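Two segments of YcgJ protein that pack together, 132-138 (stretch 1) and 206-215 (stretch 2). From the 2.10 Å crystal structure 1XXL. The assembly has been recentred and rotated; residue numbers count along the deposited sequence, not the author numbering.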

ATOM      1  N   VAL A 132       4.867 -18.553 -10.121  1.00 14.23           N
ATOM      2  CA  VAL A 132       3.573 -18.848 -10.759  1.00 15.45           C
ATOM      3  C   VAL A 132       2.400 -18.254  -9.959  1.00 14.72           C
ATOM      4  O   VAL A 132       1.396 -17.822 -10.535  1.00 14.47           O
ATOM      5  N   LEU A 133       2.547 -18.197  -8.642  1.00 14.71           N
ATOM      6  CA  LEU A 133       1.534 -17.578  -7.782  1.00 15.29           C
ATOM      7  C   LEU A 133       1.686 -16.054  -7.808  1.00 15.01           C
ATOM      8  O   LEU A 133       0.693 -15.328  -7.800  1.00 14.07           O
ATOM      9  N   ASP A 134       2.943 -15.603  -7.820  1.00 14.95           N
ATOM     10  CA  ASP A 134       3.302 -14.193  -8.043  1.00 15.60           C
ATOM     11  C   ASP A 134       2.569 -13.642  -9.288  1.00 15.73           C
ATOM     12  O   ASP A 134       1.828 -12.651  -9.252  1.00 15.59           O
ATOM     13  N   GLU A 135       2.776 -14.331 -10.388  1.00 15.29           N
ATOM     14  CA  GLU A 135       2.143 -14.012 -11.660  1.00 16.14           C
ATOM     15  C   GLU A 135       0.586 -14.081 -11.605  1.00 14.61           C
ATOM     16  O   GLU A 135      -0.107 -13.220 -12.144  1.00 13.10           O
ATOM     17  N   PHE A 136       0.043 -15.079 -10.918  1.00 13.85           N
ATOM     18  CA  PHE A 136      -1.413 -15.260 -10.841  1.00 13.55           C
ATOM     19  C   PHE A 136      -2.085 -14.050 -10.202  1.00 12.96           C
ATOM     20  O   PHE A 136      -3.044 -13.488 -10.737  1.00 12.56           O
ATOM     21  N   VAL A 137      -1.553 -13.647  -9.056  1.00 12.82           N
ATOM     22  CA  VAL A 137      -2.127 -12.558  -8.307  1.00 12.53           C
ATOM     23  C   VAL A 137      -1.869 -11.208  -8.960  1.00 12.62           C
ATOM     24  O   VAL A 137      -2.738 -10.347  -8.924  1.00 10.59           O
ATOM     25  N   ASN A 138      -0.697 -11.022  -9.569  1.00 12.80           N
ATOM     26  CA  ASN A 138      -0.440  -9.775 -10.290  1.00 13.11           C
ATOM     27  C   ASN A 138      -1.344  -9.594 -11.505  1.00 13.83           C
ATOM     28  O   ASN A 138      -1.853  -8.474 -11.760  1.00 13.99           O
ATOM     29  N   ASP A 206      -4.489 -25.832  -8.208  1.00 19.44           N
ATOM     30  CA  ASP A 206      -4.787 -26.201  -6.843  1.00 20.24           C
ATOM     31  C   ASP A 206      -4.014 -25.342  -5.856  1.00 19.70           C
ATOM     32  O   ASP A 206      -4.556 -24.928  -4.847  1.00 19.23           O
ATOM     33  N   GLU A 207      -2.754 -25.058  -6.169  1.00 19.47           N
ATOM     34  CA  GLU A 207      -1.908 -24.257  -5.294  1.00 19.63           C
ATOM     35  C   GLU A 207      -2.440 -22.806  -5.192  1.00 18.67           C
ATOM     36  O   GLU A 207      -2.431 -22.238  -4.110  1.00 18.46           O
ATOM     37  N   ALA A 208      -2.884 -22.222  -6.306  1.00 17.09           N
ATOM     38  CA  ALA A 208      -3.456 -20.871  -6.310  1.00 17.47           C
ATOM     39  C   ALA A 208      -4.790 -20.806  -5.539  1.00 17.05           C
ATOM     40  O   ALA A 208      -5.064 -19.853  -4.785  1.00 15.63           O
ATOM     41  N   ARG A 209      -5.611 -21.828  -5.741  1.00 16.75           N
ATOM     42  CA  ARG A 209      -6.866 -21.953  -5.025  1.00 18.53           C
ATOM     43  C   ARG A 209      -6.679 -22.031  -3.503  1.00 18.03           C
ATOM     44  O   ARG A 209      -7.469 -21.465  -2.744  1.00 17.16           O
ATOM     45  N   ASP A 210      -5.637 -22.747  -3.069  1.00 18.56           N
ATOM     46  CA  ASP A 210      -5.272 -22.848  -1.650  1.00 17.84           C
ATOM     47  C   ASP A 210      -4.685 -21.527  -1.142  1.00 16.83           C
ATOM     48  O   ASP A 210      -5.143 -20.972  -0.158  1.00 16.70           O
ATOM     49  N   THR A 211      -3.677 -21.015  -1.830  1.00 14.93           N
ATOM     50  CA  THR A 211      -2.983 -19.812  -1.397  1.00 14.52           C
ATOM     51  C   THR A 211      -3.916 -18.610  -1.326  1.00 13.24           C
ATOM     52  O   THR A 211      -3.843 -17.826  -0.394  1.00 12.78           O
ATOM     53  N   PHE A 212      -4.786 -18.456  -2.318  1.00 12.54           N
ATOM     54  CA  PHE A 212      -5.642 -17.267  -2.402  1.00 12.48           C
ATOM     55  C   PHE A 212      -7.101 -17.534  -1.996  1.00 11.86           C
ATOM     56  O   PHE A 212      -7.971 -16.734  -2.298  1.00 10.32           O
ATOM     57  N   CYS A 213      -7.348 -18.662  -1.322  1.00 12.23           N
ATOM     58  CA  CYS A 213      -8.628 -18.945  -0.682  1.00 12.30           C
ATOM     59  C   CYS A 213      -9.806 -18.690  -1.615  1.00 12.82           C
ATOM     60  O   CYS A 213     -10.750 -17.988  -1.269  1.00 13.21           O
ATOM     61  N   ILE A 214      -9.746 -19.276  -2.800  1.00 13.77           N
ATOM     62  CA  ILE A 214     -10.719 -19.001  -3.844  1.00 14.57           C
ATOM     63  C   ILE A 214     -12.013 -19.759  -3.580  1.00 14.88           C
ATOM     64  O   ILE A 214     -12.025 -20.988  -3.448  1.00 14.79           O
ATOM     65  N   THR A 215     -13.103 -19.009  -3.475  1.00 15.55           N
ATOM     66  CA  THR A 215     -14.428 -19.588  -3.281  1.00 16.08           C
ATOM     67  C   THR A 215     -15.302 -19.205  -4.490  1.00 16.05           C
ATOM     68  O   THR A 215     -15.345 -18.038  -4.869  1.00 13.95           O
TER

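This is a small, apolar contact in which one face of helix 132-138 packs against helix 206-211 and the turn that follows it, with no hydrogen bond crossing between them. The two helix axes approach to 10.3 Å, with 64° between their N-to-C directions. Together the stretches bury 338 Å². The backbones come nearest at Leu-133 and Ala-208, whose CA atoms lie 6.2 Å apart; the small alanine side chain occupies little space at this point.

From stretch 1, Leu-133, Phe-136 and Val-137 point toward the partner. Their spacing of three and four residues places them on the same side of the helix. From stretch 2, Glu-207, Ala-208, Thr-211, Phe-212 and Ile-214 point toward stretch 1. Leu-133 is m at chi1 and t at chi2. Its CD2 lies 3.6 Å from Ala-208 CA and 3.9 Å from Ala-208 CB. Its CD1 lies 3.5 Å from Thr-211 OG1. Leu-133 CD2 also lies 4.3 Å from Glu-207 CB; Glu-207 is itself exposed.

Phe-136 has a t chi1 and a chi2 of -91°. Ala-208 CB sits over one face of its ring, 4.1 Å from the centroid of the Phe-136 ring and 3° off the ring normal. This is a CH-pi contact, centred almost exactly on the ring. Phe-136 CZ reaches Ile-214 CD1 at 3.9 Å; Ile-214 is m at chi1 and t at chi2.

Phe-212 is the first residue to leave helical phi/psi after the helix, yet its side chain still points toward stretch 1. Its chi1 is m and its chi2 is -68°. The Phe-136 and Phe-212 rings are near parallel, with planes at 19°, but are slid apart, with centroids 5.6 Å from each other. They barely overlap, and their closest atoms are Phe-136 CD1 and Phe-212 CD2 at 3.7 Å. Phe-212 CZ also meets Val-137 CB at 3.5 Å, where Val-137 is p. Phe-212 CE2 lies 4.2 Å from Leu-133 CB.

No polar side chain bonds across the contact; those of Thr-211 and Asn-138 have partners in their own stretches. Thr-211 has chi1 m, and its OG1 donates to Glu-207 O at 2.9 Å. This bond back to its own helix satisfies the hydroxyl beside apolar Leu-133. On stretch 1, Asn-138 ND2 donates to Asp-134 O at 3.0 Å, and a weak bond joins Asn-138 ND2 to Asp-134 OD2 at 3.0 Å. Neither residue touches stretch 2, and Asp-134 points away from it.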

ATOM      1  CB  VAL A 132       3.400 -20.384 -10.984  1.00 15.99           C
ATOM      2  CG1 VAL A 132       2.111 -20.693 -11.651  1.00 18.76           C
ATOM      3  CG2 VAL A 132       4.512 -20.897 -11.920  1.00 17.86           C
ATOM      4  CB  LEU A 133       1.637 -18.108  -6.363  1.00 15.33           C
ATOM      5  CG  LEU A 133       1.431 -19.618  -6.220  1.00 17.70           C
ATOM      6  CD1 LEU A 133       1.617 -20.027  -4.792  1.00 18.01           C
ATOM      7  CD2 LEU A 133       0.081 -20.073  -6.725  1.00 18.69           C
ATOM      8  CB  ASP A 134       4.813 -14.131  -8.220  1.00 15.63           C
ATOM      9  CG  ASP A 134       5.332 -12.756  -8.501  1.00 16.43           C
ATOM     10  OD1 ASP A 134       6.458 -12.476  -8.013  1.00 19.29           O
ATOM     11  OD2 ASP A 134       4.650 -11.959  -9.182  1.00 16.97           O
ATOM     12  CB  GLU A 135       2.747 -15.007 -12.630  1.00 16.94           C
ATOM     13  CG  GLU A 135       2.370 -15.011 -14.037  1.00 21.78           C
ATOM     14  CD  GLU A 135       3.248 -16.042 -14.790  1.00 22.85           C
ATOM     15  OE1 GLU A 135       2.768 -16.606 -15.806  1.00 33.92           O
ATOM     16  OE2 GLU A 135       4.410 -16.304 -14.331  1.00 33.27           O
ATOM     17  CB  PHE A 136      -1.749 -16.517 -10.036  1.00 13.08           C
ATOM     18  CG  PHE A 136      -3.213 -16.743  -9.876  1.00 12.92           C
ATOM     19  CD1 PHE A 136      -3.901 -16.229  -8.776  1.00 12.59           C
ATOM     20  CD2 PHE A 136      -3.920 -17.463 -10.827  1.00 13.69           C
ATOM     21  CE1 PHE A 136      -5.262 -16.434  -8.648  1.00 12.45           C
ATOM     22  CE2 PHE A 136      -5.267 -17.670 -10.687  1.00 14.63           C
ATOM     23  CZ  PHE A 136      -5.935 -17.152  -9.606  1.00 12.36           C
ATOM     24  CB  VAL A 137      -1.716 -12.584  -6.813  1.00 12.54           C
ATOM     25  CG1 VAL A 137      -0.235 -12.241  -6.595  1.00 11.40           C
ATOM     26  CG2 VAL A 137      -2.645 -11.655  -6.000  1.00 12.33           C
ATOM     27  CB  ASN A 138       1.033  -9.640 -10.686  1.00 13.51           C
ATOM     28  CG  ASN A 138       1.854  -8.977  -9.600  1.00 13.97           C
ATOM     29  OD1 ASN A 138       1.736  -7.778  -9.400  1.00 14.68           O
ATOM     30  ND2 ASN A 138       2.663  -9.756  -8.880  1.00 12.06           N
ATOM     31  CB  ASP A 206      -4.470 -27.674  -6.599  1.00 21.20           C
ATOM     32  CG  ASP A 206      -5.428 -28.602  -7.323  1.00 24.70           C
ATOM     33  OD1 ASP A 206      -6.541 -28.154  -7.671  1.00 30.79           O
ATOM     34  OD2 ASP A 206      -5.072 -29.779  -7.540  1.00 29.69           O
ATOM     35  CB  GLU A 207      -0.450 -24.260  -5.772  1.00 20.70           C
ATOM     36  CG  GLU A 207       0.111 -25.642  -6.162  1.00 25.21           C
ATOM     37  CD  GLU A 207      -0.321 -26.066  -7.579  1.00 30.91           C
ATOM     38  OE1 GLU A 207      -0.076 -25.302  -8.545  1.00 35.40           O
ATOM     39  OE2 GLU A 207      -0.943 -27.136  -7.725  1.00 35.24           O
ATOM     40  CB  ALA A 208      -3.641 -20.374  -7.739  1.00 16.20           C
ATOM     41  CB  ARG A 209      -7.602 -23.184  -5.522  1.00 18.42           C
ATOM     42  CG  ARG A 209      -8.295 -22.995  -6.851  1.00 20.95           C
ATOM     43  CD  ARG A 209      -8.544 -24.360  -7.495  1.00 25.10           C
ATOM     44  NE  ARG A 209      -9.932 -24.565  -7.908  1.00 33.15           N
ATOM     45  CZ  ARG A 209     -10.471 -24.161  -9.067  1.00 35.42           C
ATOM     46  NH1 ARG A 209      -9.745 -23.535  -9.982  1.00 36.67           N
ATOM     47  NH2 ARG A 209     -11.766 -24.411  -9.314  1.00 35.55           N
ATOM     48  CB  ASP A 210      -4.267 -24.008  -1.470  1.00 19.27           C
ATOM     49  CG  ASP A 210      -3.832 -24.220   0.004  1.00 22.99           C
ATOM     50  OD1 ASP A 210      -4.694 -24.120   0.929  1.00 30.26           O
ATOM     51  OD2 ASP A 210      -2.614 -24.499   0.234  1.00 29.84           O
ATOM     52  CB  THR A 211      -1.813 -19.484  -2.355  1.00 14.40           C
ATOM     53  OG1 THR A 211      -0.858 -20.559  -2.314  1.00 16.14           O
ATOM     54  CG2 THR A 211      -1.120 -18.183  -1.960  1.00 14.33           C
ATOM     55  CB  PHE A 212      -5.546 -16.618  -3.802  1.00 11.31           C
ATOM     56  CG  PHE A 212      -4.142 -16.213  -4.173  1.00 12.21           C
ATOM     57  CD1 PHE A 212      -3.512 -15.179  -3.509  1.00 10.49           C
ATOM     58  CD2 PHE A 212      -3.427 -16.907  -5.148  1.00 10.71           C
ATOM     59  CE1 PHE A 212      -2.231 -14.818  -3.833  1.00 11.92           C
ATOM     60  CE2 PHE A 212      -2.133 -16.548  -5.463  1.00 10.59           C
ATOM     61  CZ  PHE A 212      -1.541 -15.507  -4.813  1.00 10.81           C
ATOM     62  CB  CYS A 213      -8.780 -18.093   0.561  1.00 12.09           C
ATOM     63  SG  CYS A 213      -7.410 -18.243   1.712  1.00 14.45           S
ATOM     64  CB  ILE A 214     -10.147 -19.326  -5.241  1.00 14.23           C
ATOM     65  CG1 ILE A 214      -8.967 -18.417  -5.540  1.00 14.88           C
ATOM     66  CG2 ILE A 214     -11.198 -19.120  -6.349  1.00 14.92           C
ATOM     67  CD1 ILE A 214      -8.244 -18.754  -6.902  1.00 15.70           C
ATOM     68  CB  THR A 215     -15.060 -19.122  -1.945  1.00 15.66           C
ATOM     69  OG1 THR A 215     -14.236 -19.566  -0.852  1.00 17.95           O
ATOM     70  CG2 THR A 215     -16.461 -19.716  -1.759  1.00 15.12           C
TER